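Local coordinates for protein putative N-acetylmuramoyl-L-alanine amidase,autolysin cwp6 (Peptoclostridium difficile, PDB 5J72) that probably hydrolyses the bond between N-acetylmuramic acid and L-alanine in peptidoglycan, a zinc-dependent autolysin attached to the cell wall by CWB2 modules, at residues S1-N6 against E95-N100; S21-E26 against T54-G59. One frame throughout, in Å; residues are numbered along the deposited sequence.

Contact 1: S1-N6 against E95-N100; sequences SDININ and ESMGLN. With CA (calcium ion), chain C.
I3 carries CG1 anti to its backbone N (chi1 179°), leaving CG2 in the crowded position between N and the carbonyl carbon, and this methyl makes the closest approaches to the other segment. L99, with CG beside its backbone N (chi1 -65°), belongs to the Schellman motif that ends helix 91-96: G98, at positive phi, gives its N to E95 O, and L99 N closes the wider turn on a carbonyl of the helix. The turn thus delivers L99 against strand 3-7 as a purely apolar contact. The L99 fork sits on I3 CG2, with CD1 at 3.7 Å and CD2 slightly farther, the two side chains crossing at about a right angle. L99 CD1 also touches I5 CD1 at 3.8 Å, so one methyl bridges two residues on the same face. M97 bends at chi3 (69°) to bring CE to 4.1 Å from I3 CG2, closing the more exposed end beside D2. Y104 touches both I5 and L99, while I78 and L75 of strand 72-82 pack on I3 and I5. At the far end, N6 OD1 binds a calcium ion at 2.6 Å, and one of the ion's four waters, 2.4 Å from the metal, probably donates to I5 O.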
ATOM      1  N   SER A   1      11.592 -30.633 -14.095  1.00 53.97           N
ATOM      2  CA  SER A   1      10.812 -31.178 -15.200  1.00 48.38           C
ATOM      3  C   SER A   1      11.461 -30.940 -16.563  1.00 41.27           C
ATOM      4  O   SER A   1      12.419 -30.203 -16.673  1.00 40.18           O
ATOM      5  CB  SER A   1       9.416 -30.597 -15.160  1.00 46.79           C
ATOM      6  OG  SER A   1       8.817 -31.060 -13.962  1.00 50.36           O
ATOM      7  N   ASP A   2      10.977 -31.585 -17.568  1.00 36.20           N
ATOM      8  CA  ASP A   2      11.540 -31.446 -18.902  1.00 40.07           C
ATOM      9  C   ASP A   2      11.376 -30.044 -19.443  1.00 33.87           C
ATOM     10  O   ASP A   2      12.254 -29.569 -20.169  1.00 31.33           O
ATOM     11  CB  ASP A   2      10.842 -32.426 -19.847  1.00 44.77           C
ATOM     12  CG  ASP A   2      11.179 -33.862 -19.432  1.00 57.79           C
ATOM     13  OD1 ASP A   2      12.383 -34.140 -19.170  1.00 63.34           O
ATOM     14  OD2 ASP A   2      10.245 -34.695 -19.355  1.00 58.09           O
ATOM     15  N   ILE A   3      10.256 -29.384 -19.077  1.00 29.92           N
ATOM     16  CA  ILE A   3       9.987 -28.031 -19.533  1.00 25.85           C
ATOM     17  C   ILE A   3       9.262 -27.283 -18.455  1.00 27.86           C
ATOM     18  O   ILE A   3       8.330 -27.842 -17.852  1.00 28.99           O
ATOM     19  CB  ILE A   3       9.182 -28.051 -20.861  1.00 26.98           C
ATOM     20  CG1 ILE A   3       8.898 -26.626 -21.314  1.00 28.23           C
ATOM     21  CG2 ILE A   3       7.883 -28.861 -20.664  1.00 31.58           C
ATOM     22  CD1 ILE A   3       8.486 -26.564 -22.795  1.00 38.97           C
ATOM     23  N   ASN A   4       9.667 -26.060 -18.177  1.00 22.93           N
ATOM     24  CA  ASN A   4       8.960 -25.295 -17.158  1.00 19.99           C
ATOM     25  C   ASN A   4       8.659 -23.938 -17.805  1.00 21.59           C
ATOM     26  O   ASN A   4       9.575 -23.342 -18.383  1.00 22.60           O
ATOM     27  CB  ASN A   4       9.840 -25.063 -15.898  1.00 23.50           C
ATOM     28  CG  ASN A   4       9.018 -24.230 -14.868  1.00 29.83           C
ATOM     29  OD1 ASN A   4       9.087 -22.965 -14.847  1.00 31.31           O
ATOM     30  ND2 ASN A   4       8.157 -24.836 -14.047  1.00 31.36           N
ATOM     31  N   ILE A   5       7.433 -23.461 -17.739  1.00 19.86           N
ATOM     32  CA  ILE A   5       7.138 -22.149 -18.337  1.00 21.33           C
ATOM     33  C   ILE A   5       6.718 -21.193 -17.179  1.00 23.52           C
ATOM     34  O   ILE A   5       5.699 -21.441 -16.532  1.00 24.23           O
ATOM     35  CB  ILE A   5       5.964 -22.325 -19.325  1.00 19.75           C
ATOM     36  CG1 ILE A   5       6.383 -23.218 -20.506  1.00 19.75           C
ATOM     37  CG2 ILE A   5       5.518 -20.975 -19.856  1.00 19.83           C
ATOM     38  CD1 ILE A   5       5.131 -23.568 -21.431  1.00 21.93           C
ATOM     39  N   ASN A   6       7.409 -20.119 -17.004  1.00 17.72           N
ATOM     40  CA  ASN A   6       7.083 -19.198 -15.899  1.00 17.09           C
ATOM     41  C   ASN A   6       6.609 -17.859 -16.456  1.00 18.79           C
ATOM     42  O   ASN A   6       7.439 -17.108 -16.996  1.00 21.75           O
ATOM     43  CB  ASN A   6       8.340 -18.966 -15.077  1.00 21.42           C
ATOM     44  CG  ASN A   6       8.025 -18.075 -13.849  1.00 33.82           C
ATOM     45  OD1 ASN A   6       6.897 -18.081 -13.301  1.00 32.57           O
ATOM     46  ND2 ASN A   6       8.967 -17.343 -13.315  1.00 38.09           N
ATOM     47  N   GLU A  95       1.615 -31.343 -24.425  1.00 21.11           N
ATOM     48  CA  GLU A  95       0.850 -32.158 -23.487  1.00 23.14           C
ATOM     49  C   GLU A  95       1.552 -33.502 -23.278  1.00 28.00           C
ATOM     50  O   GLU A  95       1.502 -34.035 -22.172  1.00 28.20           O
ATOM     51  CB  GLU A  95      -0.559 -32.390 -24.003  1.00 25.88           C
ATOM     52  CG  GLU A  95      -1.377 -31.118 -23.886  1.00 34.60           C
ATOM     53  CD  GLU A  95      -2.727 -31.218 -24.590  1.00 43.30           C
ATOM     54  OE1 GLU A  95      -3.620 -30.442 -24.244  1.00 44.29           O
ATOM     55  OE2 GLU A  95      -2.885 -32.066 -25.509  1.00 43.26           O
ATOM     56  N   SER A  96       2.237 -34.029 -24.334  1.00 24.63           N
ATOM     57  CA  SER A  96       2.970 -35.295 -24.223  1.00 26.02           C
ATOM     58  C   SER A  96       4.168 -35.100 -23.292  1.00 26.24           C
ATOM     59  O   SER A  96       4.671 -36.071 -22.734  1.00 25.28           O
ATOM     60  CB  SER A  96       3.520 -35.717 -25.603  1.00 27.39           C
ATOM     61  OG  SER A  96       2.376 -36.146 -26.310  1.00 35.16           O
ATOM     62  N   MET A  97       4.630 -33.858 -23.140  1.00 27.38           N
ATOM     63  CA  MET A  97       5.780 -33.582 -22.258  1.00 29.03           C
ATOM     64  C   MET A  97       5.345 -33.180 -20.872  1.00 30.33           C
ATOM     65  O   MET A  97       6.164 -32.648 -20.120  1.00 31.02           O
ATOM     66  CB  MET A  97       6.632 -32.490 -22.816  1.00 33.94           C
ATOM     67  CG  MET A  97       7.237 -32.873 -24.057  1.00 46.43           C
ATOM     68  SD  MET A  97       8.068 -31.421 -24.736  1.00 53.09           S
ATOM     69  CE  MET A  97       9.379 -31.265 -23.564  1.00 49.73           C
ATOM     70  N   GLY A  98       4.119 -33.427 -20.524  1.00 27.41           N
ATOM     71  CA  GLY A  98       3.695 -33.152 -19.165  1.00 34.64           C
ATOM     72  C   GLY A  98       2.998 -31.819 -18.875  1.00 32.73           C
ATOM     73  O   GLY A  98       2.612 -31.583 -17.733  1.00 32.73           O
ATOM     74  N   LEU A  99       2.817 -30.964 -19.853  1.00 24.57           N
ATOM     75  CA  LEU A  99       2.197 -29.674 -19.536  1.00 22.48           C
ATOM     76  C   LEU A  99       0.746 -29.726 -19.600  1.00 24.61           C
ATOM     77  O   LEU A  99       0.178 -30.473 -20.399  1.00 23.73           O
ATOM     78  CB  LEU A  99       2.708 -28.643 -20.551  1.00 25.41           C
ATOM     79  CG  LEU A  99       4.200 -28.376 -20.428  1.00 26.93           C
ATOM     80  CD1 LEU A  99       4.626 -27.353 -21.455  1.00 30.57           C
ATOM     81  CD2 LEU A  99       4.560 -27.817 -19.040  1.00 30.17           C
ATOM     82  N   ASN A 100       0.074 -28.936 -18.739  1.00 22.19           N
ATOM     83  CA  ASN A 100      -1.359 -28.806 -18.835  1.00 24.05           C
ATOM     84  C   ASN A 100      -1.529 -27.369 -19.374  1.00 24.64           C
ATOM     85  O   ASN A 100      -1.363 -26.411 -18.613  1.00 22.26           O
ATOM     86  CB  ASN A 100      -2.042 -28.923 -17.507  1.00 31.30           C
ATOM     87  CG  ASN A 100      -3.524 -28.874 -17.698  1.00 46.05           C
ATOM     88  OD1 ASN A 100      -4.186 -27.959 -17.208  1.00 56.19           O
ATOM     89  ND2 ASN A 100      -4.140 -29.781 -18.439  1.00 54.14           N
TER
HETATM   90 CA    CA C 701       6.018 -19.966 -11.665  0.70 45.58          CA
HETATM   91  O   HOH W   1       6.527 -21.517 -13.426  1.00 26.22           O
HETATM   92  O   HOH W   2       3.847 -19.466 -12.332  1.00 34.71           O
HETATM   93  O   HOH W   3       5.419 -21.790 -10.818  1.00 48.80           O
HETATM   94  O   HOH W   4       5.544 -18.380 -10.067  1.00 38.63           O

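Contact 2: S21-E26 against T54-G59; sequences SVKFKE and TDSYEG
A G1 beta bulge opens strand 56-63: D55, in the left-handed region (phi 56°, psi 41°), and S56 both face N51. CG of D55 is anti to its backbone N, and the carboxylate ends beside the ammonium of K23. K23 runs out with CG anti to the backbone N, then bends at chi3 and chi4, so that NZ makes a salt bridge to D55 OD1 at 2.8 Å. The same nitrogen donates to D55 O at 3.0 Å, from above the carbonyl plane, and weakly to T54 O. D55 OD2 is held by Y50 OH, which probably helps fix the carboxylate for the lysine. S56 OG lies against the aliphatic part of K23, 3.6 Å from its CB.

Beyond the bulge the strands are regular and antiparallel. V22 and Y57 form a hydrogen-bonded pair, with Y57 N to V22 O at 2.8 Å and almost straight (177°), and V22 N to Y57 O at 2.9 Å; both bonds lie in the carbonyl planes. V22 O also meets the edge of the Y57 ring. Past this pair a water takes a bond from F24 N and probably gives one to D55 O, spanning the backbones where the bulge begins. F24 CD1 packs obliquely on Y57 CD1 at 4.2 Å. Strand 16-24 is flanked by strands 56-63 and 3-7, S21 and K23 pairing to N6 and N4, while V22, F24 and Y57 all pack on I33 of strand 30-39.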
ATOM      1  N   SER A  21       9.753 -16.779 -18.799  1.00 22.52           N
ATOM      2  CA  SER A  21      10.968 -17.551 -18.721  1.00 26.08           C
ATOM      3  C   SER A  21      10.610 -19.028 -18.985  1.00 25.60           C
ATOM      4  O   SER A  21       9.716 -19.568 -18.305  1.00 27.82           O
ATOM      5  CB  SER A  21      11.558 -17.357 -17.316  1.00 29.49           C
ATOM      6  OG  SER A  21      12.589 -18.289 -17.060  1.00 37.93           O
ATOM      7  N   VAL A  22      11.266 -19.662 -19.965  1.00 21.91           N
ATOM      8  CA  VAL A  22      11.090 -21.066 -20.267  1.00 21.90           C
ATOM      9  C   VAL A  22      12.427 -21.826 -20.073  1.00 23.33           C
ATOM     10  O   VAL A  22      13.460 -21.428 -20.622  1.00 21.15           O
ATOM     11  CB  VAL A  22      10.573 -21.266 -21.691  1.00 21.46           C
ATOM     12  CG1 VAL A  22      10.440 -22.748 -21.993  1.00 22.05           C
ATOM     13  CG2 VAL A  22       9.200 -20.590 -21.829  1.00 22.30           C
ATOM     14  N   LYS A  23      12.390 -22.919 -19.312  1.00 22.34           N
ATOM     15  CA  LYS A  23      13.608 -23.679 -19.050  1.00 21.55           C
ATOM     16  C   LYS A  23      13.420 -25.076 -19.553  1.00 23.38           C
ATOM     17  O   LYS A  23      12.382 -25.682 -19.223  1.00 24.53           O
ATOM     18  CB  LYS A  23      13.852 -23.694 -17.519  1.00 25.34           C
ATOM     19  CG  LYS A  23      15.238 -24.284 -17.148  1.00 39.38           C
ATOM     20  CD  LYS A  23      15.581 -23.918 -15.672  1.00 46.29           C
ATOM     21  CE  LYS A  23      16.918 -23.234 -15.547  1.00 53.42           C
ATOM     22  NZ  LYS A  23      17.996 -24.060 -16.146  1.00 57.92           N
ATOM     23  N   PHE A  24      14.344 -25.593 -20.358  1.00 22.59           N
ATOM     24  CA  PHE A  24      14.250 -26.969 -20.860  1.00 23.51           C
ATOM     25  C   PHE A  24      15.341 -27.828 -20.193  1.00 26.10           C
ATOM     26  O   PHE A  24      16.456 -27.333 -20.049  1.00 26.63           O
ATOM     27  CB  PHE A  24      14.552 -27.098 -22.377  1.00 23.65           C
ATOM     28  CG  PHE A  24      13.424 -26.611 -23.248  1.00 26.87           C
ATOM     29  CD1 PHE A  24      13.207 -25.251 -23.431  1.00 29.35           C
ATOM     30  CD2 PHE A  24      12.603 -27.509 -23.911  1.00 28.99           C
ATOM     31  CE1 PHE A  24      12.190 -24.804 -24.273  1.00 29.85           C
ATOM     32  CE2 PHE A  24      11.566 -27.055 -24.773  1.00 30.42           C
ATOM     33  CZ  PHE A  24      11.379 -25.706 -24.942  1.00 26.78           C
ATOM     34  N   LYS A  25      15.029 -29.058 -19.847  1.00 28.96           N
ATOM     35  CA  LYS A  25      16.047 -29.957 -19.294  1.00 37.19           C
ATOM     36  C   LYS A  25      17.087 -30.212 -20.421  1.00 35.17           C
ATOM     37  O   LYS A  25      18.299 -30.195 -20.200  1.00 34.82           O
ATOM     38  CB  LYS A  25      15.401 -31.288 -18.877  1.00 38.52           C
ATOM     39  CG  LYS A  25      16.502 -32.320 -18.495  1.00 47.45           C
ATOM     40  CD  LYS A  25      16.643 -32.434 -17.007  1.00 53.76           C
ATOM     41  CE  LYS A  25      17.707 -33.455 -16.680  1.00 60.43           C
ATOM     42  N   GLU A  26      16.595 -30.418 -21.630  1.00 28.38           N
ATOM     43  CA  GLU A  26      17.434 -30.677 -22.776  1.00 28.83           C
ATOM     44  C   GLU A  26      18.212 -29.427 -23.270  1.00 33.54           C
ATOM     45  O   GLU A  26      17.679 -28.309 -23.234  1.00 31.69           O
ATOM     46  CB  GLU A  26      16.555 -31.197 -23.905  1.00 28.14           C
ATOM     47  CG  GLU A  26      17.366 -31.657 -25.115  1.00 33.05           C
ATOM     48  CD  GLU A  26      16.484 -32.091 -26.302  1.00 38.25           C
ATOM     49  OE1 GLU A  26      17.048 -32.499 -27.311  1.00 45.76           O
ATOM     50  OE2 GLU A  26      15.255 -32.018 -26.237  1.00 33.97           O
ATOM     51  N   THR A  54      21.428 -18.142 -16.629  1.00 49.71           N
ATOM     52  CA  THR A  54      20.386 -18.932 -16.000  1.00 41.13           C
ATOM     53  C   THR A  54      20.033 -20.218 -16.752  1.00 37.16           C
ATOM     54  O   THR A  54      19.180 -20.946 -16.259  1.00 36.64           O
ATOM     55  CB  THR A  54      19.111 -18.062 -15.864  1.00 40.93           C
ATOM     56  OG1 THR A  54      18.698 -17.699 -17.203  1.00 38.48           O
ATOM     57  CG2 THR A  54      19.350 -16.766 -15.065  1.00 38.87           C
ATOM     58  N   ASP A  55      20.642 -20.500 -17.920  1.00 34.09           N
ATOM     59  CA  ASP A  55      20.280 -21.707 -18.682  1.00 34.87           C
ATOM     60  C   ASP A  55      18.715 -21.699 -18.975  1.00 32.62           C
ATOM     61  O   ASP A  55      18.040 -22.717 -18.871  1.00 29.43           O
ATOM     62  CB  ASP A  55      20.649 -22.969 -17.858  1.00 38.46           C
ATOM     63  CG  ASP A  55      20.311 -24.241 -18.602  1.00 46.87           C
ATOM     64  OD1 ASP A  55      19.792 -25.179 -17.960  1.00 52.58           O
ATOM     65  OD2 ASP A  55      20.532 -24.292 -19.832  1.00 51.19           O
ATOM     66  N   SER A  56      18.186 -20.540 -19.308  1.00 28.83           N
ATOM     67  CA  SER A  56      16.721 -20.347 -19.528  1.00 29.82           C
ATOM     68  C   SER A  56      16.488 -19.431 -20.745  1.00 29.15           C
ATOM     69  O   SER A  56      17.367 -18.667 -21.088  1.00 25.06           O
ATOM     70  CB  SER A  56      16.130 -19.599 -18.337  1.00 32.50           C
ATOM     71  OG  SER A  56      15.536 -20.546 -17.477  1.00 46.28           O
ATOM     72  N   TYR A  57      15.310 -19.512 -21.362  1.00 24.53           N
ATOM     73  CA  TYR A  57      14.984 -18.610 -22.470  1.00 21.25           C
ATOM     74  C   TYR A  57      14.134 -17.507 -21.776  1.00 20.97           C
ATOM     75  O   TYR A  57      13.121 -17.826 -21.119  1.00 22.29           O
ATOM     76  CB  TYR A  57      14.216 -19.403 -23.541  1.00 18.63           C
ATOM     77  CG  TYR A  57      15.151 -20.354 -24.274  1.00 20.22           C
ATOM     78  CD1 TYR A  57      15.394 -21.643 -23.790  1.00 24.44           C
ATOM     79  CD2 TYR A  57      15.802 -19.958 -25.430  1.00 18.97           C
ATOM     80  CE1 TYR A  57      16.266 -22.505 -24.450  1.00 20.35           C
ATOM     81  CE2 TYR A  57      16.674 -20.806 -26.093  1.00 20.09           C
ATOM     82  CZ  TYR A  57      16.906 -22.071 -25.599  1.00 25.75           C
ATOM     83  OH  TYR A  57      17.821 -22.867 -26.250  1.00 25.77           O
ATOM     84  N   GLU A  58      14.528 -16.246 -21.921  1.00 20.76           N
ATOM     85  CA  GLU A  58      13.861 -15.169 -21.206  1.00 21.01           C
ATOM     86  C   GLU A  58      13.449 -14.060 -22.144  1.00 21.80           C
ATOM     87  O   GLU A  58      14.171 -13.760 -23.109  1.00 21.52           O
ATOM     88  CB  GLU A  58      14.862 -14.531 -20.181  1.00 23.92           C
ATOM     89  CG  GLU A  58      15.330 -15.529 -19.102  1.00 30.42           C
ATOM     90  CD  GLU A  58      16.452 -14.942 -18.220  1.00 45.29           C
ATOM     91  OE1 GLU A  58      16.881 -15.629 -17.272  1.00 53.03           O
ATOM     92  OE2 GLU A  58      16.911 -13.811 -18.489  1.00 51.10           O
ATOM     93  N   GLY A  59      12.321 -13.432 -21.876  1.00 20.33           N
ATOM     94  CA  GLY A  59      11.917 -12.322 -22.720  1.00 18.71           C
ATOM     95  C   GLY A  59      10.658 -11.758 -22.134  1.00 23.64           C
ATOM     96  O   GLY A  59      10.249 -12.066 -20.990  1.00 21.96           O
TER
HETATM   97  O   HOH W   5      16.595 -24.031 -20.985  1.00 26.30           O

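In the fold
Both segments of contact 2 fall, in sequence, between the two segments of contact 1, and the contact centres lie 12 Å apart in the N-terminal domain. Strand 16-24 joins them: one edge pairs with 56-63, the other with 3-7, where N6 N lies 2.7 Å from S21 O and D2 O 2.8 Å from K25 N, both probable hydrogen bonds. Their apolar faces merge as well, I3 CD1 reaching F24 CE2 at 3.7 Å. The calcium held by N6 is about 8 Å from the S21 side chain, and S21 meets the site through its backbone pairing with N6. The catalytic-domain zinc, bound by H460, E477 and H530, belongs to a separate part of the chain.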